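Cytochrome c class I (Sideroxydans lithotrophicus, PDB 4XXL) carries heme c and probably shuttles electrons as a class I cytochrome in lithoautotrophic growth. Local coordinates at residues H78-E83 against E94-N99. Sequence-based numbering, arbitrary orientation.
Sequences HVTSGE and EHKNIN. With HEC (heme c), chain B.
This is the distal side of a class I cytochrome c with bis-histidine ligation: the last turn of helix 71-81 packs against the extended loop that delivers His95, the axial ligand facing His47 across the iron. The two backbones run antiparallel, Thr80 CA lying 4.5 Å from Asn99 CA and Gly82 CA 4.6 Å from His95 CA. His78, chi1 t, sends its ring edge onto the face of the His95 ring in a T-shaped pair, centroids 4.3 Å apart and planes at 53°, with His78 CE1 also 3.3 Å from heme C1A. Val79 O accepts a hydrogen bond from Ile98 N (2.8 Å), while Val79 CG2 meets Ile98 CG1 at 3.8 Å; both side chains also touch the heme and Ile107 of helix 104-115. Thr80 CB packs 3.8 Å from Asn99 CB, its OG1 turning back to Ile76 O. Beside it, Asn97 OD1 closes an Asx turn by accepting from Asn99 N at 2.8 Å. Gly82 leaves the helix with positive phi (65°), bringing its CA within 3.4 Å of His95 O. One water bridges the backbones, donating to His78 O (2.6 Å) and Lys96 O (2.8 Å) and accepting from Gly82 N (2.7 Å). Glu83 O accepts a hydrogen bond from His95 N at 2.8 Å. His95 ND1 donates to Lys96 O (2.9 Å), consistent with fixing the ring's orientation, and His95 NE2 binds heme FE at 2.0 Å.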
# COMPACT_ATOMS: atom_id res chain seq x y z
N HIS A 78 6.92 -4.85 0.84
CA HIS A 78 6.87 -3.65 1.66
C HIS A 78 5.81 -3.73 2.76
O HIS A 78 6.04 -3.26 3.86
CB HIS A 78 6.53 -2.44 0.79
CG HIS A 78 6.30 -1.19 1.58
ND1 HIS A 78 5.06 -0.72 1.92
CD2 HIS A 78 7.19 -0.35 2.14
CE1 HIS A 78 5.20 0.36 2.65
NE2 HIS A 78 6.48 0.63 2.75
N VAL A 79 4.64 -4.29 2.45
CA VAL A 79 3.56 -4.36 3.45
C VAL A 79 3.60 -5.53 4.44
O VAL A 79 2.76 -5.61 5.37
CB VAL A 79 2.24 -4.27 2.72
CG1 VAL A 79 1.81 -5.57 2.07
CG2 VAL A 79 1.16 -3.64 3.59
N THR A 80 4.53 -6.44 4.19
CA THR A 80 4.68 -7.65 5.01
C THR A 80 6.03 -7.74 5.71
O THR A 80 6.36 -8.81 6.23
CB THR A 80 4.42 -8.94 4.17
OG1 THR A 80 5.40 -9.03 3.15
CG2 THR A 80 2.99 -9.03 3.60
N SER A 81 6.86 -6.70 5.69
CA SER A 81 8.21 -6.73 6.33
C SER A 81 8.46 -5.79 7.51
O SER A 81 9.37 -6.05 8.29
CB SER A 81 9.31 -6.44 5.32
OG SER A 81 9.07 -5.23 4.65
N GLY A 82 7.72 -4.70 7.63
CA GLY A 82 8.01 -3.73 8.70
C GLY A 82 9.30 -3.02 8.64
O GLY A 82 9.93 -2.75 9.71
N GLU A 83 9.72 -2.67 7.42
CA GLU A 83 10.96 -1.95 7.28
C GLU A 83 10.71 -0.49 7.58
O GLU A 83 9.56 -0.04 7.71
CB GLU A 83 11.51 -2.14 5.88
CG GLU A 83 11.96 -3.58 5.64
CD GLU A 83 12.39 -3.90 4.20
OE1 GLU A 83 12.07 -3.14 3.26
OE2 GLU A 83 13.04 -4.96 4.01
N GLU A 94 8.76 1.71 12.02
CA GLU A 94 8.69 0.48 11.20
C GLU A 94 7.30 0.55 10.54
O GLU A 94 6.29 0.85 11.24
CB GLU A 94 8.82 -0.78 12.07
CG GLU A 94 10.13 -1.01 12.81
CD GLU A 94 9.99 -1.78 14.17
OE1 GLU A 94 10.36 -1.15 15.23
OE2 GLU A 94 9.50 -2.97 14.21
N HIS A 95 7.20 0.30 9.22
CA HIS A 95 5.89 0.40 8.51
C HIS A 95 4.93 -0.66 9.02
O HIS A 95 5.38 -1.77 9.40
CB HIS A 95 6.07 0.33 7.00
CG HIS A 95 4.83 0.70 6.19
ND1 HIS A 95 3.83 -0.20 5.96
CD2 HIS A 95 4.35 1.89 5.75
CE1 HIS A 95 2.84 0.39 5.31
NE2 HIS A 95 3.14 1.66 5.08
N LYS A 96 3.63 -0.34 9.02
CA LYS A 96 2.52 -1.29 9.28
C LYS A 96 2.82 -2.61 8.54
O LYS A 96 3.19 -2.60 7.36
CB LYS A 96 1.21 -0.70 8.79
CG LYS A 96 0.02 -1.63 8.96
CD LYS A 96 -0.30 -1.80 10.39
CE LYS A 96 -1.60 -2.57 10.57
NZ LYS A 96 -1.85 -2.79 12.01
N ASN A 97 2.77 -3.71 9.27
CA ASN A 97 3.10 -5.02 8.72
C ASN A 97 1.85 -5.88 8.82
O ASN A 97 1.44 -6.21 9.95
CB ASN A 97 4.25 -5.62 9.51
CG ASN A 97 4.67 -6.93 9.01
OD1 ASN A 97 3.99 -7.57 8.21
ND2 ASN A 97 5.79 -7.36 9.47
N ILE A 98 1.28 -6.26 7.69
CA ILE A 98 0.10 -7.09 7.72
C ILE A 98 0.39 -8.59 7.46
O ILE A 98 -0.56 -9.40 7.22
CB ILE A 98 -1.03 -6.56 6.81
CG1 ILE A 98 -0.56 -6.49 5.37
CG2 ILE A 98 -1.52 -5.20 7.36
CD1 ILE A 98 -1.67 -6.07 4.42
N ASN A 99 1.65 -8.99 7.55
CA ASN A 99 2.01 -10.41 7.40
C ASN A 99 1.28 -11.23 8.47
O ASN A 99 1.32 -10.90 9.63
CB ASN A 99 3.47 -10.58 7.43
CG ASN A 99 3.95 -11.88 6.77
OD1 ASN A 99 3.34 -12.37 5.81
ND2 ASN A 99 5.04 -12.39 7.26
FE HEC B . 2.04 3.08 4.28
CHA HEC B . 4.72 4.09 2.32
CHB HEC B . 0.93 1.02 1.74
CHC HEC B . -0.31 1.71 6.42
CHD HEC B . 2.71 5.51 6.52
NA HEC B . 2.76 2.62 2.40
C1A HEC B . 3.80 3.20 1.78
C2A HEC B . 3.82 2.70 0.45
C3A HEC B . 2.74 1.87 0.31
C4A HEC B . 2.06 1.82 1.56
CMA HEC B . 2.28 1.14 -0.91
CAA HEC B . 4.89 3.10 -0.57
CBA HEC B . 6.07 2.17 -0.44
CGA HEC B . 7.15 2.38 -1.50
O1A HEC B . 7.16 3.43 -2.16
O2A HEC B . 7.93 1.41 -1.77
NB HEC B . 0.59 1.67 4.12
C1B HEC B . 0.30 0.94 2.99
C2B HEC B . -0.77 0.04 3.28
C3B HEC B . -1.13 0.18 4.56
C4B HEC B . -0.26 1.20 5.13
CMB HEC B . -1.34 -0.94 2.29
CAB HEC B . -2.09 -0.59 5.38
CBB HEC B . -1.69 -1.94 5.46
NC HEC B . 1.31 3.58 6.16
C1C HEC B . 0.38 2.83 6.80
C2C HEC B . 0.11 3.55 7.98
C3C HEC B . 0.88 4.70 8.04
C4C HEC B . 1.67 4.65 6.86
CMC HEC B . -0.93 3.12 8.94
CAC HEC B . 0.86 5.77 9.12
CBC HEC B . 1.05 5.39 10.46
ND HEC B . 3.44 4.42 4.41
C1D HEC B . 3.55 5.38 5.39
C2D HEC B . 4.74 6.25 5.17
C3D HEC B . 5.27 5.83 4.03
C4D HEC B . 4.44 4.72 3.52
CMD HEC B . 5.18 7.35 6.05
CAD HEC B . 6.49 6.43 3.30
CBD HEC B . 7.75 5.74 3.72
CGD HEC B . 9.04 6.26 3.07
O1D HEC B . 9.05 6.89 1.97
O2D HEC B . 10.13 5.97 3.64
O HOH W 1 5.50 -3.75 6.38
O HOH W 2 7.93 -9.40 8.73
O HOH W 3 9.42 -4.43 11.89